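Local structure of D-aminopeptidase (Burkholderia sp. LK4, 5TZB) at residues Cys52-Glu57 / Ile63-Thr68; Glu147-Asp150 / Asp155-Gly158; Gly188-Glu193 / Ala364-Leu369. The protein probably removes N-terminal residues, beta-amino acids among them, from short peptides, as a beta-aminopeptidase of family S58 related to the Ntn hydrolases. One frame throughout, in Å; residues are numbered along the deposited sequence.

In the fold
The three contacts follow one another along the chain, each closing before the next opens. Contact 1 pairs strands 48-56 and 63-71, and contact 2 starts on strand 144-148 of the same mixed sheet, the centres of the two being about 10 Å apart. The centre of contact 3, which joins two small hairpins outside that sheet, is about 15 Å from the centres of both others. Direct touches connect all three: Thr65 of contact 1 probably hydrogen-bonds to Asp150 of contact 2, Met189 of contact 3 packs on Asp150, and Gly188 lies against Arg64. The first hairpin, the end of strand 144-148 and segment 188-193 thus pack as neighbours, although far apart in sequence.

Contact 1: residues Cys52-Glu57 / Ile63-Thr68; sequences CTLNEE and IRTGVT
Bent at its second torsion (chi2 -66°), the side chain of Arg64 folds back over the neighbouring strand, while Asn55, with CG anti to the backbone N (chi1 176°), runs beside it in the same direction. OD1 of Asn55 comes to 2.9 Å from NE of Arg64, and ND2 of the same amide lies over one face of the guanidinium, displaced toward its rim, the two planes being 49° apart. Glu57 reaches the other end of the group from beyond the strand, its OE1 forming a loose salt bridge of 3.5 Å with Arg64 NH2, which also has a weak bond to Glu360 O. These groups sit at the loop end of an antiparallel beta hairpin. Cys52, Leu54 and Glu56 form hydrogen-bonded pairs with Val67, Thr65 and Ile63, giving six backbone bonds in all. Gly66, opposite Thr53, bears no side chain, and the carbonyl O of Cys52 approaches its CA to 3.3 Å. On the face of the sheet bearing Leu54 the touches are apolar: Leu54 CB meets Ile63 CG2 at 3.6 Å, Leu54 CD1 lies 4.1 Å from Thr65 CG2 alongside it, and Cys52 CB touches Val67 CG1 at 4.0 Å. Helix 163-172 packs on this face at Cys52 and Leu54, with His165 against both and Arg168 against Cys52. On its other edge strand 63-71 pairs with strand 111-115, where Thr65 OG1 bonds to Asn115, while Arg64 packs on strand 359-361.

Contact 2: residues Glu147-Asp150 / Asp155-Gly158; sequences ETYD and DIWG
Tyr149 and Ile156 form a buried apolar contact that closes a loop following strand 144-148, on the way to helix 163-172; no hydrogen bond crosses between 147-150 and 155-158. Ile156 carries the contact, chiefly through CD1. With CG1 anti to the backbone N (chi1 -161°) and the chain extended beyond it, Ile156 sends CD1 across to the tyrosine, 3.4 Å from Tyr149 CD1. Its other branch joins in, Ile156 CG2 lying 4.0 Å from Tyr149 CE1, and the two side chains lie roughly perpendicular. Strand 144-148 lies between strands 111-115 and 95-96 in the mixed sheet that also contains the hairpin 48-56/63-71, and Ile156 packs on Asn115 of that sheet as well. Beside the ring, Asp150 crosses Ile156 obliquely, its OD1 standing 3.5 Å from Ile156 CG1. That carboxylate finds its polar partners outside the contact: OD1 bonds to Asn154 in the connecting loop and OD2 to Thr65. Asp155 to Gly158 form a type I turn, closed by a bond of 3.0 Å from Gly158 N to Asp155 O, and Ile156, at its second position, points toward Tyr149 and Asp150. Tyr149 also reaches a subunit boundary, where its ring meets that of Trp140 of the second subunit, with the planes at about 45°, and packs on Val138, also of the second subunit.

Contact 3: residues Gly188-Glu193 / Ala364-Leu369; sequences GMICHE and ARVEGL
The backbones at Glu193 and Val366 draw closest with their CA atoms 7.2 Å apart, and no backbone bond joins the two segments. Each belongs to its own small beta hairpin: strand 190-191 leads into strand 194-195 through a two-residue turn close to type I', with His192 and Glu193 both at positive phi, and strand 364-366 pairs back on 359-361. Between the two segments the packing falls to Val366, whose CG2, set anti to the backbone N, is directed at the first hairpin. There it meets CG2 of Ile190 at 4.2 Å, the two side chains passing one another head to tail. The same methyl, Val366 CG2, lies 4.1 Å from the carbonyl O of Glu193. The carboxylate of Glu193 turns to other company, bonding to Ser244. A backbone bond between Glu367 and Lys195 adds a direct tie from the second hairpin to the first. The carbonyl O of Glu193, also a partner of Arg225, is further gripped by a water that donates to it over 2.9 Å and accepts the backbone N-H of Glu367, whose N lies 2.7 Å from the water oxygen.

Contact 1: residues Cys52-Glu57 / Ile63-Thr68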
loop_
_atom_site.group_PDB
_atom_site.type_symbol
_atom_site.label_atom_id
_atom_site.label_comp_id
_atom_site.label_asym_id
_atom_site.label_seq_id
_atom_site.Cartn_x
_atom_site.Cartn_y
_atom_site.Cartn_z
ATOM N N CYS C 52 -2.939 -23.414 23.997
ATOM C CA CYS C 52 -2.560 -24.822 24.110
ATOM C C CYS C 52 -1.042 -24.878 24.111
ATOM O O CYS C 52 -0.400 -24.445 23.159
ATOM C CB CYS C 52 -3.137 -25.682 22.988
ATOM S SG CYS C 52 -2.577 -27.406 23.072
ATOM N N THR C 53 -0.476 -25.370 25.206
ATOM C CA THR C 53 0.966 -25.343 25.428
ATOM C C THR C 53 1.588 -26.730 25.281
ATOM O O THR C 53 1.125 -27.689 25.899
ATOM C CB THR C 53 1.284 -24.771 26.825
ATOM O OG1 THR C 53 0.713 -23.461 26.922
ATOM C CG2 THR C 53 2.802 -24.692 27.067
ATOM N N LEU C 54 2.599 -26.840 24.421
ATOM C CA LEU C 54 3.299 -28.104 24.212
ATOM C C LEU C 54 4.699 -28.049 24.790
ATOM O O LEU C 54 5.532 -27.260 24.348
ATOM C CB LEU C 54 3.379 -28.440 22.725
ATOM C CG LEU C 54 2.025 -28.543 22.029
ATOM C CD1 LEU C 54 2.210 -28.913 20.564
ATOM C CD2 LEU C 54 1.114 -29.539 22.766
ATOM N N ASN C 55 4.971 -28.888 25.775
ATOM C CA ASN C 55 6.307 -28.950 26.322
ATOM C C ASN C 55 6.636 -30.427 26.541
ATOM O O ASN C 55 6.028 -31.092 27.385
ATOM C CB ASN C 55 6.386 -28.130 27.615
ATOM C CG ASN C 55 7.738 -28.229 28.309
ATOM O OD1 ASN C 55 8.602 -29.037 27.945
ATOM N ND2 ASN C 55 7.921 -27.403 29.331
ATOM N N GLU C 56 7.611 -30.931 25.789
ATOM C CA GLU C 56 7.992 -32.332 25.867
ATOM C C GLU C 56 9.480 -32.440 25.603
ATOM O O GLU C 56 9.962 -32.010 24.556
ATOM C CB GLU C 56 7.205 -33.174 24.852
ATOM C CG GLU C 56 5.729 -33.330 25.181
ATOM C CD GLU C 56 5.433 -34.533 26.051
ATOM O OE1 GLU C 56 6.123 -35.566 25.899
ATOM O OE2 GLU C 56 4.504 -34.442 26.887
ATOM N N GLU C 57 10.200 -33.021 26.558
ATOM C CA GLU C 57 11.646 -33.167 26.449
ATOM C C GLU C 57 11.976 -34.364 25.568
ATOM O O GLU C 57 11.552 -35.480 25.858
ATOM C CB GLU C 57 12.258 -33.342 27.844
ATOM C CG GLU C 57 13.752 -33.624 27.863
ATOM C CD GLU C 57 14.581 -32.381 27.635
ATOM O OE1 GLU C 57 14.016 -31.266 27.711
ATOM O OE2 GLU C 57 15.798 -32.521 27.380
ATOM N N ILE C 63 9.872 -30.498 22.027
ATOM C CA ILE C 63 8.764 -29.660 21.612
ATOM C C ILE C 63 8.611 -28.504 22.589
ATOM O O ILE C 63 8.397 -28.725 23.783
ATOM C CB ILE C 63 7.461 -30.453 21.537
ATOM C CG1 ILE C 63 7.642 -31.682 20.644
ATOM C CG2 ILE C 63 6.343 -29.576 21.007
ATOM C CD1 ILE C 63 6.437 -32.629 20.648
ATOM N N ARG C 64 8.765 -27.278 22.099
ATOM C CA ARG C 64 8.514 -26.103 22.927
ATOM C C ARG C 64 7.735 -25.119 22.077
ATOM O O ARG C 64 8.293 -24.155 21.561
ATOM C CB ARG C 64 9.828 -25.474 23.415
ATOM C CG ARG C 64 10.625 -26.405 24.311
ATOM C CD ARG C 64 9.926 -26.700 25.632
ATOM N NE ARG C 64 10.712 -27.630 26.443
ATOM C CZ ARG C 64 11.691 -27.265 27.262
ATOM N NH1 ARG C 64 11.984 -25.980 27.392
ATOM N NH2 ARG C 64 12.363 -28.176 27.960
ATOM N N THR C 65 6.439 -25.370 21.934
ATOM C CA THR C 65 5.623 -24.594 21.019
ATOM C C THR C 65 4.154 -24.718 21.395
ATOM O O THR C 65 3.824 -25.216 22.467
ATOM C CB THR C 65 5.834 -25.054 19.547
ATOM O OG1 THR C 65 5.235 -24.114 18.652
ATOM C CG2 THR C 65 5.244 -26.436 19.310
ATOM N N GLY C 66 3.274 -24.258 20.514
ATOM C CA GLY C 66 1.854 -24.347 20.772
ATOM C C GLY C 66 1.052 -23.387 19.923
ATOM O O GLY C 66 1.511 -22.901 18.888
ATOM N N VAL C 67 -0.164 -23.110 20.371
ATOM C CA VAL C 67 -1.030 -22.230 19.634
ATOM C C VAL C 67 -1.877 -21.404 20.608
ATOM O O VAL C 67 -2.327 -21.904 21.641
ATOM C CB VAL C 67 -1.908 -23.042 18.622
ATOM C CG1 VAL C 67 -2.558 -24.220 19.293
ATOM C CG2 VAL C 67 -2.946 -22.163 17.950
ATOM N N THR C 68 -2.047 -20.124 20.282
ATOM C CA THR C 68 -2.937 -19.231 21.017
ATOM C C THR C 68 -4.078 -18.795 20.118
ATOM O O THR C 68 -3.855 -18.490 18.944
ATOM C CB THR C 68 -2.198 -17.988 21.524
ATOM O OG1 THR C 68 -1.208 -18.387 22.475
ATOM C CG2 THR C 68 -3.167 -17.016 22.191
#

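Contact 2: residues Glu147-Asp150 / Asp155-Gly158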
loop_
_atom_site.group_PDB
_atom_site.type_symbol
_atom_site.label_atom_id
_atom_site.label_comp_id
_atom_site.label_asym_id
_atom_site.label_seq_id
_atom_site.Cartn_x
_atom_site.Cartn_y
_atom_site.Cartn_z
ATOM N N GLU C 147 2.403 -15.772 13.122
ATOM C CA GLU C 147 3.450 -16.616 13.668
ATOM C C GLU C 147 4.699 -15.861 14.096
ATOM O O GLU C 147 4.938 -14.739 13.650
ATOM C CB GLU C 147 3.857 -17.682 12.641
ATOM C CG GLU C 147 4.347 -17.131 11.300
ATOM C CD GLU C 147 5.795 -16.607 11.335
ATOM O OE1 GLU C 147 6.597 -17.052 12.190
ATOM O OE2 GLU C 147 6.125 -15.749 10.488
ATOM N N THR C 148 5.488 -16.495 14.957
ATOM C CA THR C 148 6.884 -16.114 15.162
ATOM C C THR C 148 7.725 -17.411 15.201
ATOM O O THR C 148 7.178 -18.515 15.279
ATOM C CB THR C 148 7.069 -15.271 16.444
ATOM O OG1 THR C 148 6.579 -16.006 17.565
ATOM C CG2 THR C 148 6.286 -13.941 16.343
ATOM N N TYR C 149 9.045 -17.279 15.145
ATOM C CA TYR C 149 9.941 -18.421 14.933
ATOM C C TYR C 149 10.603 -18.941 16.226
ATOM O O TYR C 149 11.467 -18.272 16.795
ATOM C CB TYR C 149 10.997 -18.009 13.900
ATOM C CG TYR C 149 12.102 -19.001 13.643
ATOM C CD1 TYR C 149 11.925 -20.070 12.775
ATOM C CD2 TYR C 149 13.348 -18.846 14.251
ATOM C CE1 TYR C 149 12.962 -20.986 12.537
ATOM C CE2 TYR C 149 14.384 -19.745 14.019
ATOM C CZ TYR C 149 14.187 -20.811 13.159
ATOM O OH TYR C 149 15.222 -21.700 12.941
ATOM N N ASP C 150 10.211 -20.136 16.674
ATOM C CA ASP C 150 10.784 -20.736 17.881
ATOM C C ASP C 150 11.826 -21.815 17.563
ATOM O O ASP C 150 11.959 -22.782 18.296
ATOM C CB ASP C 150 9.689 -21.342 18.783
ATOM C CG ASP C 150 8.753 -22.317 18.045
ATOM O OD1 ASP C 150 9.114 -22.849 16.979
ATOM O OD2 ASP C 150 7.648 -22.581 18.561
ATOM N N ASP C 155 11.631 -27.842 18.194
ATOM C CA ASP C 155 11.876 -28.617 16.983
ATOM C C ASP C 155 10.913 -28.135 15.896
ATOM O O ASP C 155 9.902 -28.774 15.606
ATOM C CB ASP C 155 11.696 -30.113 17.275
ATOM C CG ASP C 155 11.895 -30.988 16.045
ATOM O OD1 ASP C 155 12.618 -30.574 15.112
ATOM O OD2 ASP C 155 11.331 -32.101 16.023
ATOM N N ILE C 156 11.240 -27.002 15.287
ATOM C CA ILE C 156 10.279 -26.324 14.431
ATOM C C ILE C 156 10.077 -27.063 13.106
ATOM O O ILE C 156 9.029 -26.922 12.470
ATOM C CB ILE C 156 10.691 -24.853 14.161
ATOM C CG1 ILE C 156 9.480 -24.045 13.678
ATOM C CG2 ILE C 156 11.882 -24.769 13.183
ATOM C CD1 ILE C 156 9.726 -22.545 13.518
ATOM N N TRP C 157 11.070 -27.856 12.701
ATOM C CA TRP C 157 10.950 -28.660 11.488
ATOM C C TRP C 157 10.094 -29.893 11.734
ATOM O O TRP C 157 9.610 -30.521 10.796
ATOM C CB TRP C 157 12.333 -29.061 10.973
ATOM C CG TRP C 157 13.050 -27.940 10.292
ATOM C CD1 TRP C 157 14.091 -27.204 10.795
ATOM C CD2 TRP C 157 12.787 -27.419 8.977
ATOM N NE1 TRP C 157 14.485 -26.252 9.876
ATOM C CE2 TRP C 157 13.699 -26.359 8.758
ATOM C CE3 TRP C 157 11.867 -27.740 7.973
ATOM C CZ2 TRP C 157 13.726 -25.632 7.567
ATOM C CZ3 TRP C 157 11.888 -27.015 6.800
ATOM C CH2 TRP C 157 12.814 -25.969 6.604
ATOM N N GLY C 158 9.889 -30.216 13.006
ATOM C CA GLY C 158 9.113 -31.375 13.393
ATOM C C GLY C 158 7.619 -31.187 13.183
ATOM O O GLY C 158 6.875 -32.167 13.177
#

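Contact 3: residues Gly188-Glu193 / Ala364-Leu369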
loop_
_atom_site.group_PDB
_atom_site.type_symbol
_atom_site.label_atom_id
_atom_site.label_comp_id
_atom_site.label_asym_id
_atom_site.label_seq_id
_atom_site.Cartn_x
_atom_site.Cartn_y
_atom_site.Cartn_z
ATOM N N GLY C 188 7.919 -21.249 23.109
ATOM C CA GLY C 188 9.343 -21.338 22.847
ATOM C C GLY C 188 10.007 -20.056 22.382
ATOM O O GLY C 188 11.104 -20.094 21.820
ATOM N N MET C 189 9.375 -18.916 22.652
ATOM C CA MET C 189 9.851 -17.644 22.122
ATOM C C MET C 189 10.866 -16.922 23.018
ATOM O O MET C 189 10.951 -17.147 24.229
ATOM C CB MET C 189 8.655 -16.730 21.843
ATOM C CG MET C 189 7.667 -17.337 20.846
ATOM S SD MET C 189 8.498 -17.859 19.323
ATOM C CE MET C 189 7.215 -18.853 18.556
ATOM N N ILE C 190 11.637 -16.055 22.381
ATOM C CA ILE C 190 12.749 -15.347 22.997
ATOM C C ILE C 190 12.666 -13.866 22.637
ATOM O O ILE C 190 12.516 -13.519 21.467
ATOM C CB ILE C 190 14.086 -15.938 22.523
ATOM C CG1 ILE C 190 14.212 -17.392 22.993
ATOM C CG2 ILE C 190 15.256 -15.085 22.982
ATOM C CD1 ILE C 190 15.415 -18.137 22.412
ATOM N N CYS C 191 12.742 -12.997 23.638
ATOM C CA CYS C 191 12.588 -11.560 23.420
ATOM C C CYS C 191 13.701 -10.778 24.116
ATOM O O CYS C 191 13.978 -10.984 25.298
ATOM C CB CYS C 191 11.214 -11.094 23.901
ATOM S SG CYS C 191 10.880 -9.332 23.650
ATOM N N HIS C 192 14.355 -9.900 23.364
ATOM C CA HIS C 192 15.519 -9.170 23.858
ATOM C C HIS C 192 16.540 -10.094 24.536
ATOM O O HIS C 192 17.156 -9.743 25.547
ATOM C CB HIS C 192 15.082 -8.039 24.796
ATOM C CG HIS C 192 14.469 -6.879 24.068
ATOM N ND1 HIS C 192 15.220 -5.999 23.316
ATOM C CD2 HIS C 192 13.185 -6.455 23.972
ATOM C CE1 HIS C 192 14.423 -5.080 22.791
ATOM N NE2 HIS C 192 13.186 -5.331 23.180
ATOM N N GLU C 193 16.682 -11.291 23.963
ATOM C CA GLU C 193 17.632 -12.294 24.425
ATOM C C GLU C 193 17.343 -12.715 25.869
ATOM O O GLU C 193 18.234 -13.177 26.583
ATOM C CB GLU C 193 19.062 -11.776 24.260
ATOM C CG GLU C 193 19.334 -11.346 22.829
ATOM C CD GLU C 193 20.744 -10.835 22.609
ATOM O OE1 GLU C 193 20.902 -9.686 22.123
ATOM O OE2 GLU C 193 21.686 -11.592 22.889
ATOM N N ALA C 364 20.129 -25.157 24.040
ATOM C CA ALA C 364 20.120 -23.710 24.186
ATOM C C ALA C 364 19.469 -23.333 25.514
ATOM O O ALA C 364 18.535 -23.997 25.977
ATOM C CB ALA C 364 19.393 -23.055 23.014
ATOM N N ARG C 365 19.985 -22.283 26.140
ATOM C CA ARG C 365 19.437 -21.813 27.403
ATOM C C ARG C 365 19.078 -20.341 27.308
ATOM O O ARG C 365 19.866 -19.523 26.821
ATOM C CB ARG C 365 20.431 -22.041 28.551
ATOM N N VAL C 366 17.878 -20.006 27.758
ATOM C CA VAL C 366 17.491 -18.613 27.823
ATOM C C VAL C 366 17.006 -18.347 29.252
ATOM O O VAL C 366 16.372 -19.201 29.883
ATOM C CB VAL C 366 16.410 -18.259 26.766
ATOM C CG1 VAL C 366 15.081 -18.939 27.079
ATOM C CG2 VAL C 366 16.219 -16.752 26.662
ATOM N N GLU C 367 17.358 -17.181 29.779
ATOM C CA GLU C 367 16.943 -16.796 31.122
ATOM C C GLU C 367 15.708 -15.919 31.046
ATOM O O GLU C 367 15.559 -15.127 30.111
ATOM C CB GLU C 367 18.055 -16.041 31.851
ATOM C CG GLU C 367 19.225 -16.900 32.274
ATOM C CD GLU C 367 20.243 -16.132 33.103
ATOM O OE1 GLU C 367 19.830 -15.273 33.913
ATOM O OE2 GLU C 367 21.456 -16.410 32.963
ATOM N N GLY C 368 14.811 -16.081 32.011
ATOM C CA GLY C 368 13.749 -15.116 32.208
ATOM C C GLY C 368 14.415 -13.838 32.683
ATOM O O GLY C 368 15.420 -13.893 33.395
ATOM N N LEU C 369 13.868 -12.696 32.278
ATOM C CA LEU C 369 14.397 -11.395 32.672
ATOM C C LEU C 369 14.563 -11.296 34.199
ATOM O O LEU C 369 15.615 -10.896 34.700
ATOM C CB LEU C 369 13.483 -10.291 32.152
ATOM C CG LEU C 369 13.732 -8.857 32.616
ATOM C CD1 LEU C 369 15.142 -8.381 32.290
ATOM C CD2 LEU C 369 12.681 -7.960 31.988
HETATM O O HOH W 1 18.833 -15.383 28.393
#